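Local coordinates for prophenoloxidase b (PDB 3WKY), which probably acts, once its proenzyme form is activated, as a type 3 copper oxidoreductase that hydroxylates monophenols and oxidises o-diphenols, at residues W189-W202 with A566-L578. Numbering follows the deposited sequence.
Unlike the reference sequence in segment 566-578: Arg576 (reference Gln). With NAG (2-acetamido-2-deoxy-beta-D-glucopyranose), chain F; CUO (Cu2-o2 cluster), chain J.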
# COMPACT_ATOMS: atom_id res chain seq x y z
N TRP A 189 -23.65 -14.96 -24.16
CA TRP A 189 -24.48 -15.74 -23.26
C TRP A 189 -25.06 -14.83 -22.18
O TRP A 189 -26.27 -14.84 -21.94
CB TRP A 189 -23.63 -16.87 -22.66
CG TRP A 189 -24.37 -18.06 -22.06
CD1 TRP A 189 -24.74 -19.21 -22.71
CD2 TRP A 189 -24.73 -18.25 -20.68
NE1 TRP A 189 -25.33 -20.09 -21.82
CE2 TRP A 189 -25.35 -19.52 -20.57
CE3 TRP A 189 -24.60 -17.46 -19.52
CZ2 TRP A 189 -25.84 -20.02 -19.35
CZ3 TRP A 189 -25.09 -17.95 -18.32
CH2 TRP A 189 -25.69 -19.22 -18.24
N ARG A 190 -24.21 -14.01 -21.55
CA ARG A 190 -24.70 -13.08 -20.53
C ARG A 190 -25.72 -12.09 -21.09
O ARG A 190 -26.66 -11.69 -20.40
CB ARG A 190 -23.52 -12.30 -19.90
CG ARG A 190 -22.57 -13.15 -19.04
CD ARG A 190 -21.74 -12.22 -18.12
NE ARG A 190 -21.08 -11.22 -18.96
CZ ARG A 190 -19.82 -11.33 -19.40
NH1 ARG A 190 -19.05 -12.33 -19.02
NH2 ARG A 190 -19.33 -10.40 -20.21
N GLU A 191 -25.55 -11.70 -22.34
CA GLU A 191 -26.42 -10.69 -22.95
C GLU A 191 -27.59 -11.30 -23.73
O GLU A 191 -28.42 -10.58 -24.26
CB GLU A 191 -25.59 -9.75 -23.83
CG GLU A 191 -24.60 -8.89 -22.99
CD GLU A 191 -23.62 -8.08 -23.82
OE1 GLU A 191 -23.71 -8.10 -25.07
OE2 GLU A 191 -22.74 -7.42 -23.22
N ASP A 192 -27.66 -12.63 -23.74
CA ASP A 192 -28.75 -13.33 -24.44
C ASP A 192 -30.10 -12.77 -23.99
O ASP A 192 -30.40 -12.75 -22.80
CB ASP A 192 -28.68 -14.84 -24.15
CG ASP A 192 -29.76 -15.63 -24.88
OD1 ASP A 192 -30.95 -15.49 -24.53
OD2 ASP A 192 -29.43 -16.42 -25.79
N MET A 193 -30.89 -12.27 -24.93
CA MET A 193 -32.12 -11.58 -24.55
C MET A 193 -33.13 -12.49 -23.84
O MET A 193 -33.87 -12.04 -22.97
CB MET A 193 -32.75 -10.84 -25.74
CG MET A 193 -33.26 -11.74 -26.85
SD MET A 193 -33.94 -10.71 -28.18
CE MET A 193 -32.51 -9.68 -28.57
N ASN A 194 -33.14 -13.77 -24.20
CA ASN A 194 -34.04 -14.71 -23.55
C ASN A 194 -33.61 -15.01 -22.11
O ASN A 194 -34.44 -15.19 -21.22
CB ASN A 194 -34.13 -16.00 -24.35
CG ASN A 194 -34.77 -15.80 -25.71
OD1 ASN A 194 -35.76 -15.09 -25.85
ND2 ASN A 194 -34.19 -16.43 -26.73
N LEU A 195 -32.30 -15.06 -21.88
CA LEU A 195 -31.81 -15.30 -20.53
C LEU A 195 -32.11 -14.12 -19.62
O LEU A 195 -32.53 -14.30 -18.46
CB LEU A 195 -30.30 -15.57 -20.55
CG LEU A 195 -29.71 -15.97 -19.20
CD1 LEU A 195 -30.32 -17.29 -18.72
CD2 LEU A 195 -28.20 -16.10 -19.31
N ASN A 196 -31.88 -12.91 -20.12
CA ASN A 196 -32.21 -11.71 -19.37
C ASN A 196 -33.71 -11.59 -19.10
O ASN A 196 -34.11 -11.18 -18.02
CB ASN A 196 -31.66 -10.46 -20.06
CG ASN A 196 -30.17 -10.29 -19.83
OD1 ASN A 196 -29.75 -9.64 -18.87
ND2 ASN A 196 -29.36 -10.89 -20.71
N SER A 197 -34.53 -11.97 -20.08
CA SER A 197 -35.99 -11.99 -19.88
C SER A 197 -36.42 -13.03 -18.85
O SER A 197 -37.32 -12.78 -18.06
CB SER A 197 -36.71 -12.23 -21.21
OG SER A 197 -36.47 -11.14 -22.09
N PHE A 198 -35.79 -14.20 -18.89
CA PHE A 198 -36.05 -15.24 -17.89
C PHE A 198 -35.77 -14.70 -16.49
O PHE A 198 -36.53 -14.93 -15.55
CB PHE A 198 -35.20 -16.48 -18.18
CG PHE A 198 -35.05 -17.40 -17.00
CD1 PHE A 198 -36.14 -18.16 -16.56
CD2 PHE A 198 -33.84 -17.52 -16.34
CE1 PHE A 198 -36.01 -19.01 -15.47
CE2 PHE A 198 -33.69 -18.38 -15.25
CZ PHE A 198 -34.78 -19.12 -14.82
N HIS A 199 -34.68 -13.96 -16.34
CA HIS A 199 -34.36 -13.39 -15.06
C HIS A 199 -35.45 -12.42 -14.56
O HIS A 199 -35.84 -12.44 -13.39
CB HIS A 199 -33.00 -12.69 -15.15
CG HIS A 199 -32.39 -12.41 -13.83
ND1 HIS A 199 -32.19 -11.13 -13.35
CD2 HIS A 199 -31.94 -13.25 -12.87
CE1 HIS A 199 -31.65 -11.19 -12.16
NE2 HIS A 199 -31.47 -12.46 -11.85
N TRP A 200 -35.94 -11.57 -15.45
CA TRP A 200 -37.09 -10.71 -15.15
C TRP A 200 -38.31 -11.55 -14.72
O TRP A 200 -38.91 -11.30 -13.67
CB TRP A 200 -37.39 -9.88 -16.40
CG TRP A 200 -38.74 -9.17 -16.54
CD1 TRP A 200 -39.90 -9.71 -17.03
CD2 TRP A 200 -39.01 -7.77 -16.33
NE1 TRP A 200 -40.89 -8.75 -17.08
CE2 TRP A 200 -40.36 -7.55 -16.67
CE3 TRP A 200 -38.24 -6.69 -15.87
CZ2 TRP A 200 -40.97 -6.30 -16.54
CZ3 TRP A 200 -38.85 -5.43 -15.75
CH2 TRP A 200 -40.20 -5.25 -16.09
N HIS A 201 -38.65 -12.55 -15.52
CA HIS A 201 -39.77 -13.41 -15.18
C HIS A 201 -39.61 -14.10 -13.84
O HIS A 201 -40.57 -14.17 -13.04
CB HIS A 201 -40.02 -14.44 -16.29
CG HIS A 201 -40.81 -13.87 -17.43
ND1 HIS A 201 -42.19 -13.79 -17.40
CD2 HIS A 201 -40.42 -13.35 -18.61
CE1 HIS A 201 -42.61 -13.24 -18.53
NE2 HIS A 201 -41.56 -12.97 -19.28
N TRP A 202 -38.41 -14.60 -13.57
CA TRP A 202 -38.20 -15.30 -12.31
C TRP A 202 -38.52 -14.38 -11.13
O TRP A 202 -39.20 -14.76 -10.18
CB TRP A 202 -36.79 -15.90 -12.18
CG TRP A 202 -36.74 -16.82 -11.00
CD1 TRP A 202 -36.98 -18.18 -11.00
CD2 TRP A 202 -36.55 -16.44 -9.63
NE1 TRP A 202 -36.91 -18.66 -9.71
CE2 TRP A 202 -36.65 -17.61 -8.85
CE3 TRP A 202 -36.30 -15.22 -8.99
CZ2 TRP A 202 -36.51 -17.60 -7.46
CZ3 TRP A 202 -36.15 -15.21 -7.60
CH2 TRP A 202 -36.25 -16.39 -6.86
N ALA A 566 -38.70 -16.05 -32.36
CA ALA A 566 -37.40 -15.87 -31.73
C ALA A 566 -37.54 -16.24 -30.26
O ALA A 566 -36.56 -16.31 -29.52
CB ALA A 566 -36.93 -14.43 -31.87
N PHE A 567 -38.79 -16.49 -29.86
CA PHE A 567 -39.15 -16.77 -28.48
C PHE A 567 -39.91 -18.09 -28.37
O PHE A 567 -41.14 -18.10 -28.29
CB PHE A 567 -39.98 -15.61 -27.94
CG PHE A 567 -39.39 -14.27 -28.26
CD1 PHE A 567 -38.26 -13.82 -27.60
CD2 PHE A 567 -39.95 -13.47 -29.25
CE1 PHE A 567 -37.71 -12.58 -27.90
CE2 PHE A 567 -39.41 -12.23 -29.56
CZ PHE A 567 -38.28 -11.79 -28.88
N ALA A 568 -39.17 -19.19 -28.36
CA ALA A 568 -39.76 -20.53 -28.39
C ALA A 568 -40.71 -20.78 -27.22
O ALA A 568 -41.87 -21.15 -27.42
CB ALA A 568 -38.66 -21.58 -28.42
N PHE A 569 -40.21 -20.59 -26.00
CA PHE A 569 -41.02 -20.86 -24.82
C PHE A 569 -41.44 -19.56 -24.15
O PHE A 569 -40.68 -18.59 -24.11
CB PHE A 569 -40.28 -21.80 -23.87
CG PHE A 569 -40.24 -23.23 -24.34
CD1 PHE A 569 -39.49 -23.59 -25.45
CD2 PHE A 569 -40.98 -24.20 -23.69
CE1 PHE A 569 -39.47 -24.90 -25.91
CE2 PHE A 569 -40.96 -25.52 -24.14
CZ PHE A 569 -40.21 -25.87 -25.25
N SER A 570 -42.67 -19.54 -23.65
CA SER A 570 -43.26 -18.32 -23.13
C SER A 570 -43.32 -18.36 -21.60
O SER A 570 -43.04 -19.40 -20.99
CB SER A 570 -44.67 -18.13 -23.70
OG SER A 570 -45.52 -19.17 -23.26
N GLY A 571 -43.68 -17.23 -21.00
CA GLY A 571 -43.75 -17.15 -19.55
C GLY A 571 -42.37 -17.25 -18.94
O GLY A 571 -41.41 -16.68 -19.47
N CYS A 572 -42.27 -17.98 -17.84
CA CYS A 572 -41.01 -18.15 -17.12
C CYS A 572 -40.36 -19.49 -17.51
O CYS A 572 -40.87 -20.56 -17.17
CB CYS A 572 -41.27 -18.10 -15.62
SG CYS A 572 -39.77 -17.96 -14.59
N SER A 573 -39.25 -19.43 -18.23
CA SER A 573 -38.62 -20.64 -18.77
C SER A 573 -37.12 -20.47 -18.90
O SER A 573 -36.66 -19.42 -19.38
CB SER A 573 -39.20 -20.94 -20.16
OG SER A 573 -38.63 -22.11 -20.74
N TRP A 574 -36.34 -21.49 -18.54
CA TRP A 574 -34.93 -21.48 -18.94
C TRP A 574 -34.94 -21.38 -20.46
O TRP A 574 -35.78 -22.01 -21.10
CB TRP A 574 -34.19 -22.74 -18.50
CG TRP A 574 -32.73 -22.65 -18.84
CD1 TRP A 574 -32.10 -23.22 -19.91
CD2 TRP A 574 -31.74 -21.88 -18.15
NE1 TRP A 574 -30.77 -22.87 -19.90
CE2 TRP A 574 -30.52 -22.04 -18.84
CE3 TRP A 574 -31.76 -21.08 -17.00
CZ2 TRP A 574 -29.33 -21.43 -18.42
CZ3 TRP A 574 -30.58 -20.47 -16.59
CH2 TRP A 574 -29.38 -20.65 -17.29
N PRO A 575 -34.06 -20.56 -21.07
CA PRO A 575 -34.12 -20.44 -22.53
C PRO A 575 -33.83 -21.76 -23.25
O PRO A 575 -32.78 -22.36 -23.01
CB PRO A 575 -33.02 -19.43 -22.85
CG PRO A 575 -32.89 -18.62 -21.60
CD PRO A 575 -33.10 -19.61 -20.48
N ARG A 576 -34.74 -22.19 -24.12
CA ARG A 576 -34.52 -23.45 -24.83
C ARG A 576 -33.22 -23.40 -25.61
O ARG A 576 -32.50 -24.41 -25.68
CB ARG A 576 -35.70 -23.80 -25.77
CG ARG A 576 -35.52 -25.17 -26.44
CD ARG A 576 -36.16 -25.26 -27.84
NE ARG A 576 -35.56 -26.34 -28.64
CZ ARG A 576 -34.45 -26.20 -29.37
NH1 ARG A 576 -33.81 -25.03 -29.41
NH2 ARG A 576 -33.97 -27.23 -30.06
N ASN A 577 -32.89 -22.24 -26.16
CA ASN A 577 -31.68 -22.12 -26.97
C ASN A 577 -30.39 -22.24 -26.15
O ASN A 577 -29.31 -22.51 -26.72
CB ASN A 577 -31.69 -20.83 -27.80
CG ASN A 577 -31.47 -19.58 -26.96
OD1 ASN A 577 -32.36 -19.17 -26.22
ND2 ASN A 577 -30.30 -18.96 -27.09
N LEU A 578 -30.49 -22.07 -24.83
CA LEU A 578 -29.33 -22.26 -23.94
C LEU A 578 -29.46 -23.52 -23.10
O LEU A 578 -28.81 -23.67 -22.07
CB LEU A 578 -29.13 -21.04 -23.02
CG LEU A 578 -28.97 -19.68 -23.72
CD1 LEU A 578 -28.76 -18.57 -22.67
CD2 LEU A 578 -27.81 -19.69 -24.73
C1 NAG F . -38.75 -27.99 -29.96
C2 NAG F . -39.52 -28.49 -31.18
C3 NAG F . -38.95 -27.84 -32.44
C4 NAG F . -39.03 -26.33 -32.30
C5 NAG F . -38.44 -25.84 -30.98
C6 NAG F . -38.79 -24.38 -30.76
C7 NAG F . -40.66 -30.64 -31.29
C8 NAG F . -40.62 -31.99 -31.93
N2 NAG F . -39.51 -29.94 -31.29
O3 NAG F . -39.68 -28.24 -33.57
O4 NAG F . -38.35 -25.71 -33.37
O5 NAG F . -38.92 -26.59 -29.88
O6 NAG F . -40.11 -24.31 -30.26
O7 NAG F . -41.70 -30.21 -30.80
CU1 CUO J . -31.60 -12.93 -9.72
CU2 CUO J . -29.10 -11.21 -7.78
O1 CUO J . -30.94 -11.80 -8.21
O2 CUO J . -30.34 -11.07 -9.57
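Leu578 CD1 and Leu195 CD2 lie over one face of the Trp189 indole, CD1 of Leu578 making a CH-pi contact 4.0 Å from the centroid of the five-membered ring. Leu195 turns its other methyl, CD1, over the Trp574 six-membered ring, while Trp189 CZ2 meets the edge of that indole. Pro575 CD also lies over a face of Trp574, and Pro575 CG packs 3.6 Å from Leu195 N. Trp574 in turn presents an edge to the face of Phe198 in an offset edge-to-face pair, planes at 73°. Its NE1 donates to Leu578 O, in the plane of the indole, which helps hold the rotation of the ring. Gly571 O sits 3.4 Å above the centre of the His201 ring, with Trp200 CD1 over the opposite face; His201 ND1 is hydrogen-bonded to Tyr121 OH. Cys572 SG, in a disulfide with Cys619, approaches the Phe198 ring obliquely.

Asp192 is the N-cap of helix 193-205. With CG anti to the backbone N (chi1 -178°), OD1 accepts from Leu195 N and, weakly, Asn194 N, while OD2 takes Asn577 ND2 on its syn side at 3.0 Å and 168°. Asn577 ND2 also reaches Leu480 O, and its OD1 receives a weak bond from Asn194 ND2. Replacing Asp192 by alanine would probably uncap the helix and leave Asn577 ND2 with Leu480 O but no acid.

Further along, His199 NE2 binds copper CU1 of the cluster at 2.2 Å, with His203 and His226. One carboxylate thus both caps this copper-bearing helix and holds the Ig-like region's loop, and buried aromatic packing continues the join.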